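Local coordinates for protein alpha-11 giardin (Giardia intestinalis, PDB 2II2) that binds calcium ions as an annexin-family protein and probably takes part in attachment of the parasite to the intestinal mucosa, at residues Asp250-Gln255 / Leu285-Ser290; Tyr238-Ala243 / Ala257-Leu262. All coordinates share one frame; numbering follows the deposited sequence. Where two conformers were deposited one is given.

Contact 1 (Asp250-Gln255 / Leu285-Ser290); sequences DMAYEQ and LSRFQS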
# COMPACT_ATOMS: atom_id res chain seq x y z
N ASP A 250 -13.53 -4.60 9.45
CA ASP A 250 -13.75 -3.69 8.34
C ASP A 250 -12.44 -3.05 7.94
O ASP A 250 -12.06 -2.98 6.73
CB ASP A 250 -14.78 -2.63 8.71
CG ASP A 250 -16.19 -3.15 8.71
OD1 ASP A 250 -16.45 -4.30 8.31
OD2 ASP A 250 -17.08 -2.40 9.12
N MET A 251 -11.69 -2.60 8.94
CA MET A 251 -10.39 -1.97 8.65
C MET A 251 -9.34 -2.97 8.13
O MET A 251 -8.61 -2.68 7.17
CB MET A 251 -9.85 -1.24 9.88
CG MET A 251 -10.75 -0.10 10.32
SD MET A 251 -10.15 0.73 11.81
CE MET A 251 -8.60 1.45 11.19
N ALA A 252 -9.26 -4.13 8.77
CA ALA A 252 -8.25 -5.11 8.36
C ALA A 252 -8.47 -5.52 6.89
O ALA A 252 -7.52 -5.60 6.11
CB ALA A 252 -8.35 -6.33 9.23
N TYR A 253 -9.72 -5.76 6.51
CA TYR A 253 -10.01 -6.21 5.17
C TYR A 253 -9.84 -5.07 4.16
O TYR A 253 -9.32 -5.29 3.05
CB TYR A 253 -11.43 -6.77 5.05
CG TYR A 253 -11.62 -8.17 5.59
CD1 TYR A 253 -11.57 -8.41 6.97
CD2 TYR A 253 -11.93 -9.23 4.72
CE1 TYR A 253 -11.77 -9.69 7.48
CE2 TYR A 253 -12.15 -10.54 5.25
CZ TYR A 253 -12.08 -10.73 6.62
OH TYR A 253 -12.28 -11.99 7.13
N GLU A 254 -10.24 -3.87 4.56
CA GLU A 254 -10.02 -2.69 3.72
C GLU A 254 -8.55 -2.51 3.38
O GLU A 254 -8.17 -2.30 2.22
CB GLU A 254 -10.55 -1.47 4.45
CG GLU A 254 -10.32 -0.16 3.84
CD GLU A 254 -10.68 0.98 4.79
OE1 GLU A 254 -10.65 0.81 6.04
OE2 GLU A 254 -10.98 2.07 4.26
N GLN A 255 -7.71 -2.54 4.41
CA GLN A 255 -6.26 -2.37 4.23
C GLN A 255 -5.68 -3.51 3.40
O GLN A 255 -4.90 -3.28 2.44
CB GLN A 255 -5.58 -2.30 5.59
CG GLN A 255 -5.95 -1.07 6.38
CD GLN A 255 -5.52 -1.18 7.81
OE1 GLN A 255 -4.50 -1.82 8.12
NE2 GLN A 255 -6.21 -0.47 8.69
N LEU A 285 -5.14 -17.35 5.06
CA LEU A 285 -6.14 -18.38 5.29
C LEU A 285 -6.75 -18.28 6.67
O LEU A 285 -7.98 -18.38 6.84
CB LEU A 285 -5.52 -19.78 5.10
CG LEU A 285 -5.23 -20.25 3.66
CD1 LEU A 285 -4.33 -21.49 3.64
CD2 LEU A 285 -6.52 -20.53 2.92
N SER A 286 -5.91 -18.08 7.68
CA SER A 286 -6.38 -18.04 9.07
C SER A 286 -7.14 -16.77 9.38
O SER A 286 -8.18 -16.82 10.05
CB SER A 286 -5.20 -18.14 10.04
OG SER A 286 -4.57 -19.39 9.95
N ARG A 287 -6.60 -15.64 8.93
CA ARG A 287 -7.10 -14.33 9.34
C ARG A 287 -8.42 -13.97 8.71
O ARG A 287 -9.31 -13.41 9.37
CB ARG A 287 -6.07 -13.22 9.04
CG ARG A 287 -6.59 -11.77 9.23
CD ARG A 287 -6.93 -11.55 10.67
NE ARG A 287 -7.49 -10.23 11.03
CZ ARG A 287 -8.80 -9.94 11.06
NH1 ARG A 287 -9.70 -10.84 10.68
NH2 ARG A 287 -9.22 -8.74 11.47
N PHE A 288 -8.54 -14.23 7.41
CA PHE A 288 -9.66 -13.67 6.62
C PHE A 288 -10.76 -14.72 6.48
O PHE A 288 -10.95 -15.35 5.41
CB PHE A 288 -9.15 -13.11 5.29
CG PHE A 288 -8.15 -12.01 5.46
CD1 PHE A 288 -6.79 -12.27 5.28
CD2 PHE A 288 -8.53 -10.73 5.86
CE1 PHE A 288 -5.85 -11.27 5.47
CE2 PHE A 288 -7.59 -9.73 6.04
CZ PHE A 288 -6.24 -10.01 5.84
N GLN A 289 -11.48 -14.93 7.58
CA GLN A 289 -12.52 -15.96 7.66
C GLN A 289 -13.93 -15.42 7.91
O GLN A 289 -14.80 -16.12 8.45
CB GLN A 289 -12.18 -16.95 8.78
CG GLN A 289 -10.99 -17.81 8.51
CD GLN A 289 -11.37 -19.15 7.96
OE1 GLN A 289 -12.01 -19.95 8.64
NE2 GLN A 289 -10.97 -19.41 6.73
N SER A 290 -14.18 -14.18 7.52
CA SER A 290 -15.50 -13.59 7.77
C SER A 290 -16.64 -14.22 6.97
O SER A 290 -16.43 -14.60 5.81
CB SER A 290 -15.45 -12.10 7.47
OG SER A 290 -16.74 -11.53 7.62
O HOH W 1 -12.44 -12.05 9.81
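The ring of Tyr-253 receives the edge of Phe-288 on one of its faces: Phe-288 CD2 lies over the centre of the tyrosine ring, 3.5 Å above its plane. With the planes at 87° and the centroids 4.9 Å apart, this is a T-shaped pair in which Phe-288 supplies the edge and Tyr-253 the face. One face of the phenylalanine ring is in turn covered by CG of its own neighbour Arg-287, while Ala-252 O approaches the edge of that ring. A water lies in the plane of both the tyrosine ring and the Arg-287 guanidinium, 2.7 Å from Tyr-253 OH, and accepts a weak hydrogen bond from Arg-287 NH1.

Tyr-253 CG stands anti to its carbonyl carbon, and the ring beyond it carries OH to the point where helix 280-287 gives way to irregular chain. Phe-288 is the first residue there to leave helical geometry. Just past it, Ser-290 N donates to Tyr-253 OH at 2.9 Å with an N-H...O angle of 146°, and Ser-290 CB packs against the same oxygen. In this all-helical annexin fold the contact thus fastens the start of helix 249-263 to the turn that follows helix 280-287.

The Arg-287 chain is bent at chi2, and its guanidinium plane stands 86° from that of the tyrosine ring. NH1 comes to 4.0 Å from Tyr-253 CE1, whereas Arg-287 NH2 packs on Ala-252 CB at 3.4 Å. The polar end of this arginine is held where helix 232-244 ends and helix 249-263 begins: NE bonds to Val-244 O at the end of the first, NH2 to Thr-246 O in the connection and, by a salt bridge, to Asp-249 at the start of the second. Ser-290 OG bonds to Glu-292 N.

Contact 2 (Tyr238-Ala243 / Ala257-Leu262); sequences YAFHSA and ARITGL. With SO4 (sulfate ion), chain C.
Helical segments 238-243 and 257-262 run roughly antiparallel, at 153° between their N-to-C directions, with local axes 9.9 Å apart at closest approach. Phe-240 and Ile-259 lie nearest in the backbone, their CA atoms separated by 6.6 Å. No hydrogen bond crosses the interface, which is buried and held by packing of side chains on one another and on the facing backbone.

Ile-259 buries the largest share. Its CG1 is anti to the carbonyl carbon (chi1 -65°), and CD1 at the end of that branch reaches the opposing backbone, 3.4 Å from Ala-239 O and 3.8 Å from Ala-239 CB. The same methyl comes within 4.4 Å of Ala-243 CB, one helical turn further on. The small methyl side chains of Ala-239 and Ala-243 both point toward segment 257-262, so the end of the isoleucine can lie close against the facing helix. The other branch, Ile-259 CG2, sits at the edge of the Phe-240 ring, 4.1 Å from Phe-240 CD1.

Phe-240 has CG anti to its backbone N (chi1 -163°), and its ring presents the edge to Thr-260 as well, Phe-240 CE1 lying 3.6 Å from Thr-260 OG1. That hydroxyl bonds to Ala-256 O and to Trp-306 NE1, so a buried polar group beside the phenylalanine is already satisfied. Trp-306 also meets Phe-240 edge-to-face, bringing helix 298-306 over this part of the interface. His-241 points away from the contact and stacks with Trp-277; in one of its two conformers NE2 makes a weak and doubtful hydrogen bond to O3 of a sulfate ion, probably from the crystallisation liquor.

Helices 232-244 and 249-263, consecutive in the chain and joined by a short connection, thus form an antiparallel helical hairpin of the all-helical annexin fold.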
# COMPACT_ATOMS: atom_id res chain seq x y z
N TYR A 238 5.31 -5.47 5.78
CA TYR A 238 4.95 -4.83 7.06
C TYR A 238 3.52 -4.28 7.01
O TYR A 238 2.75 -4.49 7.95
CB TYR A 238 5.96 -3.72 7.39
CG TYR A 238 5.50 -2.95 8.60
CD1 TYR A 238 5.79 -3.39 9.89
CD2 TYR A 238 4.73 -1.80 8.47
CE1 TYR A 238 5.30 -2.71 10.98
CE2 TYR A 238 4.23 -1.12 9.54
CZ TYR A 238 4.51 -1.55 10.80
OH TYR A 238 3.99 -0.85 11.87
N ALA A 239 3.18 -3.60 5.93
CA ALA A 239 1.85 -3.02 5.80
C ALA A 239 0.79 -4.13 5.84
O ALA A 239 -0.26 -3.99 6.48
CB ALA A 239 1.74 -2.22 4.55
N PHE A 240 1.08 -5.25 5.19
CA PHE A 240 0.16 -6.37 5.17
C PHE A 240 -0.01 -6.96 6.57
O PHE A 240 -1.13 -7.25 7.01
CB PHE A 240 0.59 -7.43 4.12
CG PHE A 240 -0.52 -8.38 3.78
CD1 PHE A 240 -1.47 -8.04 2.82
CD2 PHE A 240 -0.64 -9.59 4.43
CE1 PHE A 240 -2.53 -8.85 2.54
CE2 PHE A 240 -1.69 -10.45 4.14
CZ PHE A 240 -2.64 -10.08 3.17
N HIS A 241 1.12 -7.11 7.27
CA HIS A 241 1.12 -7.53 8.68
C HIS A 241 0.24 -6.60 9.53
O HIS A 241 -0.61 -7.03 10.33
CB HIS A 241 2.55 -7.55 9.24
CG HIS A 241 2.63 -8.01 10.67
ND1 HIS A 241 2.21 -9.26 11.06
CD2 HIS A 241 3.08 -7.40 11.78
CE1 HIS A 241 2.40 -9.40 12.36
NE2 HIS A 241 2.92 -8.28 12.83
N SER A 242 0.44 -5.29 9.32
CA SER A 242 -0.32 -4.30 10.06
C SER A 242 -1.82 -4.44 9.84
O SER A 242 -2.62 -4.16 10.75
CB SER A 242 0.17 -2.91 9.69
OG SER A 242 -0.47 -1.94 10.48
N ALA A 243 -2.22 -4.88 8.65
CA ALA A 243 -3.62 -5.15 8.33
C ALA A 243 -4.10 -6.43 9.02
O ALA A 243 -5.15 -6.45 9.67
CB ALA A 243 -3.81 -5.28 6.85
N ALA A 257 -7.15 -5.41 1.24
CA ALA A 257 -7.62 -5.28 -0.14
C ALA A 257 -6.78 -4.26 -0.90
O ALA A 257 -6.38 -4.50 -2.05
CB ALA A 257 -9.09 -4.91 -0.16
N ARG A 258 -6.52 -3.10 -0.29
CA ARG A 258 -5.74 -2.07 -0.96
C ARG A 258 -4.30 -2.48 -1.22
O ARG A 258 -3.79 -2.30 -2.33
CB ARG A 258 -5.80 -0.80 -0.14
CG ARG A 258 -4.95 0.31 -0.70
CD ARG A 258 -5.00 1.59 0.14
NE ARG A 258 -4.47 1.41 1.49
CZ ARG A 258 -5.19 1.47 2.61
NH1 ARG A 258 -6.52 1.63 2.59
NH2 ARG A 258 -4.56 1.36 3.75
N ILE A 259 -3.65 -3.00 -0.18
CA ILE A 259 -2.27 -3.44 -0.28
C ILE A 259 -2.14 -4.51 -1.36
O ILE A 259 -1.21 -4.47 -2.19
CB ILE A 259 -1.77 -3.92 1.08
CG1 ILE A 259 -1.75 -2.77 2.08
CG2 ILE A 259 -0.41 -4.58 0.95
CD1 ILE A 259 -1.79 -3.20 3.54
N THR A 260 -3.05 -5.48 -1.35
CA THR A 260 -3.03 -6.52 -2.37
C THR A 260 -3.25 -5.95 -3.77
O THR A 260 -2.52 -6.25 -4.69
CB THR A 260 -4.14 -7.56 -2.05
OG1 THR A 260 -3.87 -8.16 -0.78
CG2 THR A 260 -4.21 -8.63 -3.09
N GLY A 261 -4.29 -5.13 -3.92
CA GLY A 261 -4.61 -4.59 -5.22
C GLY A 261 -3.47 -3.77 -5.82
O GLY A 261 -3.18 -3.87 -7.02
N LEU A 262 -2.86 -2.94 -4.98
CA LEU A 262 -1.77 -2.10 -5.46
C LEU A 262 -0.43 -2.82 -5.73
O LEU A 262 0.30 -2.47 -6.67
CB LEU A 262 -1.49 -0.94 -4.49
CG LEU A 262 -2.60 0.09 -4.30
CD1 LEU A 262 -2.20 1.12 -3.23
CD2 LEU A 262 -2.83 0.81 -5.63
S SO4 C . 6.10 -7.47 15.45
O1 SO4 C . 5.81 -6.86 16.74
O2 SO4 C . 5.73 -8.88 15.50
O3 SO4 C . 5.32 -6.80 14.41
O4 SO4 C . 7.52 -7.35 15.15

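Contacts 1 and 2 share helix 249-263, which gives its first turns to contact 1 and later ones to contact 2; their centres are about 10 Å apart. They also touch directly. Ala-252 CB packs 3.2 Å from Ala-243 O, and Gln-255 OE1 approaches Ala-243 CA at 3.4 Å. Phe-288 CE1 meets Phe-240 CZ at 4.1 Å, so the T-shaped pair of contact 1 touches the Phe-240 ring of contact 2. Contact 2 is the more central, its centre about 6 Å from that of the chain, against about 15 Å for contact 1. The Tyr-253 side chain lies about 11 Å from that of Glu-66, which binds calcium in a crystal structure of the protein although no ion occupies the site here.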